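Local atomic coordinates of glycosyl hydrolase, family 8 (Clostridium perfringens, PDB entry 3REN), a protein that acts as an alpha-amylase, probably hydrolysing alpha-linked glucans, and adopts the (alpha/alpha)6-barrel fold of glycoside hydrolase family 8. Residues A[169-181]-A[190-202]. Residues are numbered along the deposited sequence; the frame is centred on the assembly and turned at random. Where two conformers were deposited one is given.
With EDO (1,2-ethanediol), chain K.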
ATOM      1  N   THR A 169     -16.553  -0.735   4.073  1.00 19.21           N
ATOM      2  CA  THR A 169     -15.411  -1.557   3.734  1.00 19.21           C
ATOM      3  C   THR A 169     -14.880  -1.135   2.362  1.00 18.50           C
ATOM      4  O   THR A 169     -15.515  -1.382   1.332  1.00 19.07           O
ATOM      5  CB  THR A 169     -15.838  -3.050   3.722  1.00 19.50           C
ATOM      6  OG1 THR A 169     -16.313  -3.383   5.023  1.00 23.25           O
ATOM      7  CG2 THR A 169     -14.687  -4.021   3.360  1.00 20.75           C
ATOM      8  N   THR A 170     -13.712  -0.518   2.349  1.00 16.18           N
ATOM      9  CA  THR A 170     -13.061  -0.163   1.092  1.00 15.66           C
ATOM     10  C   THR A 170     -12.453  -1.449   0.570  1.00 14.86           C
ATOM     11  O   THR A 170     -11.844  -2.191   1.326  1.00 15.55           O
ATOM     12  CB  THR A 170     -12.069   0.945   1.395  1.00 15.25           C
ATOM     13  OG1 THR A 170     -12.826   1.987   2.014  1.00 18.06           O
ATOM     14  CG2 THR A 170     -11.388   1.501   0.152  1.00 14.75           C
ATOM     15  N   LEU A 171     -12.657  -1.763  -0.700  1.00 13.83           N
ATOM     16  CA  LEU A 171     -12.201  -3.043  -1.207  1.00 13.50           C
ATOM     17  C   LEU A 171     -10.683  -3.232  -1.158  1.00 13.88           C
ATOM     18  O   LEU A 171     -10.231  -4.354  -0.917  1.00 13.95           O
ATOM     19  CB  LEU A 171     -12.733  -3.336  -2.628  1.00 12.16           C
ATOM     20  CG  LEU A 171     -14.079  -4.079  -2.687  1.00 12.86           C
ATOM     21  CD1 LEU A 171     -15.181  -3.123  -2.154  1.00  8.23           C
ATOM     22  CD2 LEU A 171     -14.423  -4.534  -4.105  1.00 11.72           C
ATOM     23  N   CYS A 172      -9.914  -2.158  -1.365  1.00 13.37           N
ATOM     24  CA  CYS A 172      -8.439  -2.250  -1.262  1.00 14.50           C
ATOM     25  C   CYS A 172      -7.935  -2.593   0.167  1.00 14.98           C
ATOM     26  O   CYS A 172      -6.786  -3.009   0.313  1.00 15.38           O
ATOM     27  CB  CYS A 172      -7.739  -0.980  -1.774  1.00 13.57           C
ATOM     28  SG  CYS A 172      -8.009   0.490  -0.813  1.00 16.25           S
ATOM     29  N   TYR A 173      -8.774  -2.382   1.184  1.00 14.52           N
ATOM     30  CA  TYR A 173      -8.474  -2.805   2.577  1.00 15.22           C
ATOM     31  C   TYR A 173      -8.541  -4.323   2.757  1.00 15.37           C
ATOM     32  O   TYR A 173      -8.037  -4.846   3.756  1.00 17.33           O
ATOM     33  CB  TYR A 173      -9.482  -2.218   3.557  1.00 14.81           C
ATOM     34  CG  TYR A 173      -9.242  -0.780   3.978  1.00 15.33           C
ATOM     35  CD1 TYR A 173      -8.890   0.196   3.056  1.00 14.17           C
ATOM     36  CD2 TYR A 173      -9.422  -0.397   5.306  1.00 14.98           C
ATOM     37  CE1 TYR A 173      -8.704   1.506   3.461  1.00 17.59           C
ATOM     38  CE2 TYR A 173      -9.242   0.898   5.712  1.00 14.76           C
ATOM     39  CZ  TYR A 173      -8.882   1.839   4.790  1.00 18.10           C
ATOM     40  OH  TYR A 173      -8.712   3.148   5.194  1.00 24.03           O
ATOM     41  N   LEU A 174      -9.194  -5.023   1.838  1.00 15.07           N
ATOM     42  CA  LEU A 174      -9.372  -6.477   1.983  1.00 16.17           C
ATOM     43  C   LEU A 174      -8.125  -7.215   1.502  1.00 17.50           C
ATOM     44  O   LEU A 174      -8.056  -7.695   0.344  1.00 17.71           O
ATOM     45  CB  LEU A 174     -10.643  -6.971   1.277  1.00 15.86           C
ATOM     46  CG  LEU A 174     -11.904  -6.295   1.821  1.00 15.95           C
ATOM     47  CD1 LEU A 174     -13.040  -6.602   0.890  1.00 16.21           C
ATOM     48  CD2 LEU A 174     -12.206  -6.736   3.260  1.00 16.86           C
ATOM     49  N   ASP A 175      -7.136  -7.274   2.413  1.00 17.10           N
ATOM     50  CA  ASP A 175      -5.802  -7.781   2.143  1.00 16.80           C
ATOM     51  C   ASP A 175      -5.847  -9.314   2.180  1.00 16.65           C
ATOM     52  O   ASP A 175      -5.481  -9.941   3.163  1.00 16.34           O
ATOM     53  CB  ASP A 175      -4.899  -7.247   3.250  1.00 17.39           C
ATOM     54  CG  ASP A 175      -3.423  -7.438   2.984  1.00 19.00           C
ATOM     55  OD1 ASP A 175      -3.029  -8.305   2.176  1.00 19.90           O
ATOM     56  OD2 ASP A 175      -2.632  -6.703   3.637  1.00 22.31           O
ATOM     57  N   LEU A 176      -6.233  -9.885   1.074  1.00 16.44           N
ATOM     58  CA  LEU A 176      -6.384 -11.298   0.951  1.00 17.21           C
ATOM     59  C   LEU A 176      -5.106 -12.061   1.305  1.00 16.70           C
ATOM     60  O   LEU A 176      -5.211 -13.037   1.957  1.00 17.26           O
ATOM     61  CB  LEU A 176      -6.804 -11.677  -0.463  1.00 18.37           C
ATOM     62  CG  LEU A 176      -8.281 -11.808  -0.793  1.00 19.72           C
ATOM     63  CD1 LEU A 176      -9.181 -11.154   0.099  1.00 21.82           C
ATOM     64  CD2 LEU A 176      -8.722 -11.865  -2.218  1.00 18.81           C
ATOM     65  N   PRO A 177      -3.933 -11.606   0.891  1.00 16.25           N
ATOM     66  CA  PRO A 177      -2.714 -12.352   1.223  1.00 16.91           C
ATOM     67  C   PRO A 177      -2.483 -12.448   2.726  1.00 16.02           C
ATOM     68  O   PRO A 177      -2.089 -13.507   3.203  1.00 16.07           O
ATOM     69  CB  PRO A 177      -1.577 -11.539   0.548  1.00 16.14           C
ATOM     70  CG  PRO A 177      -2.292 -10.844  -0.562  1.00 17.58           C
ATOM     71  CD  PRO A 177      -3.636 -10.471   0.008  1.00 15.54           C
ATOM     72  N   THR A 178      -2.724 -11.365   3.456  1.00 15.82           N
ATOM     73  CA  THR A 178      -2.574 -11.388   4.903  1.00 15.29           C
ATOM     74  C   THR A 178      -3.610 -12.359   5.508  1.00 15.59           C
ATOM     75  O   THR A 178      -3.284 -13.147   6.395  1.00 15.75           O
ATOM     76  CB  THR A 178      -2.746  -9.969   5.476  1.00 16.46           C
ATOM     77  OG1 THR A 178      -1.782  -9.079   4.869  1.00 16.82           O
ATOM     78  CG2 THR A 178      -2.561  -9.975   6.978  1.00 13.32           C
HETATM   79  N   MSE A 179      -4.852 -12.320   5.027  1.00 14.27           N
HETATM   80  CA  MSE A 179      -5.896 -13.203   5.572  1.00 15.19           C
HETATM   81  C   MSE A 179      -5.577 -14.686   5.312  1.00 16.05           C
HETATM   82  O   MSE A 179      -5.888 -15.549   6.130  1.00 16.95           O
HETATM   83  CB  MSE A 179      -7.300 -12.844   5.053  1.00 13.56           C
HETATM   84  CG  MSE A 179      -7.780 -11.486   5.540  1.00 14.27           C
HETATM   85 SE   MSE A 179      -9.269 -10.945   4.414  1.00 15.96          SE
HETATM   86  CE  MSE A 179      -9.618  -9.153   5.062  1.00 15.72           C
ATOM     87  N   LYS A 180      -5.007 -14.970   4.152  1.00 17.55           N
ATOM     88  CA  LYS A 180      -4.514 -16.293   3.825  1.00 18.77           C
ATOM     89  C   LYS A 180      -3.399 -16.688   4.799  1.00 19.91           C
ATOM     90  O   LYS A 180      -3.480 -17.735   5.432  1.00 20.57           O
ATOM     91  CB  LYS A 180      -3.952 -16.299   2.416  1.00 19.43           C
ATOM     92  CG  LYS A 180      -3.400 -17.667   1.974  1.00 21.80           C
ATOM     93  CD  LYS A 180      -3.447 -17.776   0.481  1.00 24.16           C
ATOM     94  CE  LYS A 180      -2.927 -19.134   0.057  1.00 25.72           C
ATOM     95  NZ  LYS A 180      -3.175 -19.285  -1.381  1.00 27.59           N
ATOM     96  N   LEU A 181      -2.419 -15.849   5.004  1.00 19.98           N
ATOM     97  CA  LEU A 181      -1.399 -16.200   5.954  1.00 21.91           C
ATOM     98  C   LEU A 181      -2.007 -16.445   7.347  1.00 21.71           C
ATOM     99  O   LEU A 181      -1.705 -17.421   7.973  1.00 21.67           O
ATOM    100  CB  LEU A 181      -0.407 -15.091   6.061  1.00 21.97           C
ATOM    101  CG  LEU A 181       0.790 -15.083   5.160  1.00 24.73           C
ATOM    102  CD1 LEU A 181       0.979 -16.231   4.299  1.00 28.58           C
ATOM    103  CD2 LEU A 181       1.194 -13.833   4.608  1.00 25.23           C
ATOM    104  N   GLU A 190     -10.380 -18.230   7.876  1.00 22.19           N
ATOM    105  CA  GLU A 190     -10.913 -18.766   6.599  1.00 21.42           C
ATOM    106  C   GLU A 190     -12.234 -18.140   6.231  1.00 21.17           C
ATOM    107  O   GLU A 190     -12.472 -17.794   5.057  1.00 20.63           O
ATOM    108  CB  GLU A 190     -11.078 -20.290   6.646  1.00 22.36           C
ATOM    109  CG  GLU A 190      -9.740 -21.013   6.724  1.00 25.18           C
ATOM    110  CD  GLU A 190      -9.868 -22.533   6.752  1.00 32.06           C
ATOM    111  OE1 GLU A 190     -11.018 -23.071   6.808  1.00 32.40           O
ATOM    112  OE2 GLU A 190      -8.789 -23.181   6.700  1.00 34.27           O
ATOM    113  N   GLY A 191     -13.102 -18.003   7.235  1.00 19.80           N
ATOM    114  CA  GLY A 191     -14.380 -17.351   7.037  1.00 18.93           C
ATOM    115  C   GLY A 191     -14.204 -15.892   6.638  1.00 18.45           C
ATOM    116  O   GLY A 191     -14.960 -15.373   5.811  1.00 17.78           O
ATOM    117  N   ILE A 192     -13.219 -15.222   7.234  1.00 17.81           N
ATOM    118  CA  ILE A 192     -12.961 -13.813   6.908  1.00 17.61           C
ATOM    119  C   ILE A 192     -12.453 -13.701   5.475  1.00 16.52           C
ATOM    120  O   ILE A 192     -12.937 -12.847   4.725  1.00 16.49           O
ATOM    121  CB  ILE A 192     -11.923 -13.141   7.874  1.00 17.10           C
ATOM    122  CG1 ILE A 192     -12.390 -13.237   9.338  1.00 20.94           C
ATOM    123  CG2 ILE A 192     -11.761 -11.707   7.524  1.00 16.39           C
ATOM    124  CD1 ILE A 192     -13.513 -12.289   9.668  1.00 19.23           C
ATOM    125  N   TYR A 193     -11.471 -14.551   5.116  1.00 16.78           N
ATOM    126  CA  TYR A 193     -10.968 -14.646   3.747  1.00 17.26           C
ATOM    127  C   TYR A 193     -12.088 -14.883   2.735  1.00 17.37           C
ATOM    128  O   TYR A 193     -12.129 -14.209   1.691  1.00 17.15           O
ATOM    129  CB  TYR A 193      -9.897 -15.756   3.585  1.00 16.55           C
ATOM    130  CG  TYR A 193      -9.301 -15.819   2.176  1.00 18.88           C
ATOM    131  CD1 TYR A 193      -9.976 -16.451   1.126  1.00 18.30           C
ATOM    132  CD2 TYR A 193      -8.058 -15.235   1.897  1.00 18.44           C
ATOM    133  CE1 TYR A 193      -9.439 -16.504  -0.130  1.00 17.72           C
ATOM    134  CE2 TYR A 193      -7.511 -15.287   0.637  1.00 18.44           C
ATOM    135  CZ  TYR A 193      -8.199 -15.922  -0.369  1.00 20.71           C
ATOM    136  OH  TYR A 193      -7.641 -15.989  -1.620  1.00 22.45           O
ATOM    137  N   GLU A 194     -12.969 -15.841   3.027  1.00 17.84           N
ATOM    138  CA  GLU A 194     -14.084 -16.206   2.122  1.00 19.60           C
ATOM    139  C   GLU A 194     -15.075 -15.045   1.930  1.00 19.17           C
ATOM    140  O   GLU A 194     -15.501 -14.773   0.805  1.00 18.67           O
ATOM    141  CB  GLU A 194     -14.849 -17.451   2.593  1.00 20.18           C
ATOM    142  CG  GLU A 194     -14.034 -18.753   2.659  1.00 27.30           C
ATOM    143  CD  GLU A 194     -13.581 -19.290   1.281  1.00 36.80           C
ATOM    144  OE1 GLU A 194     -14.421 -19.392   0.350  1.00 39.73           O
ATOM    145  OE2 GLU A 194     -12.381 -19.640   1.132  1.00 41.65           O
ATOM    146  N   LYS A 195     -15.434 -14.363   3.019  1.00 18.43           N
ATOM    147  CA  LYS A 195     -16.308 -13.194   2.912  1.00 18.07           C
ATOM    148  C   LYS A 195     -15.665 -12.023   2.146  1.00 17.64           C
ATOM    149  O   LYS A 195     -16.282 -11.459   1.229  1.00 17.13           O
ATOM    150  CB  LYS A 195     -16.823 -12.754   4.277  1.00 18.96           C
ATOM    151  CG  LYS A 195     -17.700 -11.472   4.264  1.00 20.88           C
ATOM    152  CD  LYS A 195     -19.037 -11.667   3.506  1.00 25.78           C
ATOM    153  CE  LYS A 195     -19.971 -10.475   3.718  1.00 25.91           C
ATOM    154  NZ  LYS A 195     -21.092 -10.421   2.726  1.00 30.19           N
ATOM    155  N   SER A 196     -14.438 -11.675   2.524  1.00 17.38           N
ATOM    156  CA  SER A 196     -13.614 -10.683   1.820  1.00 16.79           C
ATOM    157  C   SER A 196     -13.519 -10.956   0.316  1.00 17.52           C
ATOM    158  O   SER A 196     -13.786 -10.066  -0.516  1.00 16.17           O
ATOM    159  CB  SER A 196     -12.204 -10.659   2.434  1.00 16.81           C
ATOM    160  OG  SER A 196     -12.301 -10.278   3.801  1.00 13.90           O
ATOM    161  N   ASN A 197     -13.172 -12.190  -0.033  1.00 17.13           N
ATOM    162  CA  ASN A 197     -13.026 -12.538  -1.417  1.00 17.98           C
ATOM    163  C   ASN A 197     -14.380 -12.419  -2.164  1.00 18.46           C
ATOM    164  O   ASN A 197     -14.437 -11.960  -3.322  1.00 17.57           O
ATOM    165  CB  ASN A 197     -12.430 -13.943  -1.570  1.00 17.23           C
ATOM    166  CG  ASN A 197     -11.990 -14.218  -2.993  1.00 19.42           C
ATOM    167  OD1 ASN A 197     -11.267 -13.405  -3.611  1.00 17.17           O
ATOM    168  ND2 ASN A 197     -12.447 -15.351  -3.545  1.00 17.41           N
ATOM    169  N   SER A 198     -15.456 -12.784  -1.469  1.00 18.43           N
ATOM    170  CA  SER A 198     -16.807 -12.667  -2.031  1.00 19.16           C
ATOM    171  C   SER A 198     -17.173 -11.207  -2.277  1.00 18.03           C
ATOM    172  O   SER A 198     -17.750 -10.890  -3.298  1.00 18.00           O
ATOM    173  CB  SER A 198     -17.832 -13.385  -1.153  1.00 19.55           C
ATOM    174  OG  SER A 198     -19.146 -12.948  -1.451  1.00 24.46           O
ATOM    175  N   ILE A 199     -16.795 -10.319  -1.361  1.00 17.03           N
ATOM    176  CA  ILE A 199     -16.979  -8.879  -1.540  1.00 16.28           C
ATOM    177  C   ILE A 199     -16.236  -8.397  -2.804  1.00 17.10           C
ATOM    178  O   ILE A 199     -16.809  -7.685  -3.640  1.00 17.18           O
ATOM    179  CB  ILE A 199     -16.542  -8.084  -0.276  1.00 15.07           C
ATOM    180  CG1 ILE A 199     -17.440  -8.427   0.910  1.00 14.99           C
ATOM    181  CG2 ILE A 199     -16.598  -6.620  -0.496  1.00 13.82           C
ATOM    182  CD1 ILE A 199     -17.010  -7.799   2.277  1.00 10.82           C
ATOM    183  N   ILE A 200     -14.968  -8.799  -2.956  1.00 16.35           N
ATOM    184  CA  ILE A 200     -14.180  -8.443  -4.132  0.50 16.53           C
ATOM    185  C   ILE A 200     -14.860  -8.970  -5.385  1.00 16.54           C
ATOM    186  O   ILE A 200     -15.134  -8.222  -6.338  1.00 18.10           O
ATOM    187  CB  ILE A 200     -12.734  -9.044  -4.081  0.50 16.17           C
ATOM    188  CG1 ILE A 200     -11.963  -8.545  -2.861  0.50 16.31           C
ATOM    189  CG2 ILE A 200     -11.983  -8.739  -5.372  0.50 14.53           C
ATOM    190  CD1 ILE A 200     -12.066  -7.089  -2.650  0.50 15.11           C
ATOM    191  N   GLU A 201     -15.142 -10.264  -5.386  1.00 17.53           N
ATOM    192  CA  GLU A 201     -15.700 -10.931  -6.578  1.00 18.23           C
ATOM    193  C   GLU A 201     -17.043 -10.375  -7.057  1.00 18.97           C
ATOM    194  O   GLU A 201     -17.293 -10.316  -8.258  1.00 19.65           O
ATOM    195  CB  GLU A 201     -15.756 -12.451  -6.392  1.00 18.52           C
ATOM    196  CG  GLU A 201     -14.436 -13.121  -6.720  1.00 18.98           C
ATOM    197  CD  GLU A 201     -14.401 -14.618  -6.419  1.00 21.42           C
ATOM    198  OE1 GLU A 201     -15.401 -15.146  -5.908  1.00 24.19           O
ATOM    199  OE2 GLU A 201     -13.354 -15.279  -6.676  1.00 23.04           O
ATOM    200  N   ASN A 202     -17.879  -9.933  -6.121  1.00 18.70           N
ATOM    201  CA  ASN A 202     -19.151  -9.326  -6.453  1.00 18.76           C
ATOM    202  C   ASN A 202     -19.050  -7.831  -6.768  1.00 18.56           C
ATOM    203  O   ASN A 202     -20.065  -7.170  -7.057  1.00 18.07           O
ATOM    204  CB  ASN A 202     -20.182  -9.566  -5.339  1.00 18.67           C
ATOM    205  CG  ASN A 202     -20.620 -11.042  -5.254  1.00 20.96           C
ATOM    206  OD1 ASN A 202     -21.039 -11.621  -6.239  1.00 19.73           O
ATOM    207  ND2 ASN A 202     -20.505 -11.637  -4.074  1.00 24.54           N
TER
HETATM  208  C1  EDO K 378     -20.886  -9.801  -0.278  1.00 32.46           C
HETATM  209  O1  EDO K 378     -20.153 -11.023  -0.372  1.00 30.56           O
HETATM  210  C2  EDO K 378     -21.003  -9.146  -1.648  1.00 31.22           C
HETATM  211  O2  EDO K 378     -22.195  -9.662  -2.232  1.00 37.29           O
HETATM  212  O   HOH W   1      -6.373 -18.897  -1.552  1.00 40.22           O
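The ring of Y193 presents its edge to helix 176-181: L176 O lies in the ring plane, 3.5 Å from CE2, and M179 CB sits near that plane beside CD2. The side chain of L176 crosses the tyrosine at about a right angle, its CG 3.8 Å from Y193 CE2. With CG anti to the backbone N (chi1 -177°), the ring lies across helix 176-181; its hydroxyl is hydrogen-bonded to E246, and a water links it to K180 NZ. N197 OD1, which accepts from R241, touches L176 CD2 at 3.3 Å. Helices 176-181 and 190-201 are consecutive and nearly antiparallel, their axes 8.9 Å apart and 158° between directions, an alpha-hairpin pairing of the kind from which an (alpha/alpha)6 barrel is assembled. Between them the extended chain of selenomethionine M179 carries SE to 3.2 Å from S196 OG. That OG donates to I192 O (2.8 Å) from above the carbonyl plane, so the buried hydroxyl spends its proton within its own helix. Helix 176-181 is N-capped by D175, whose OD1 takes a weak bond from T178 N. Before it, in a 3-10 turn after strand 168-170, I200 CD1, in the conformer given, touches L171 CG (3.6 Å) and L174 CD1 (3.7 Å) as it slides past them, while I199 CG2 meets both leucines.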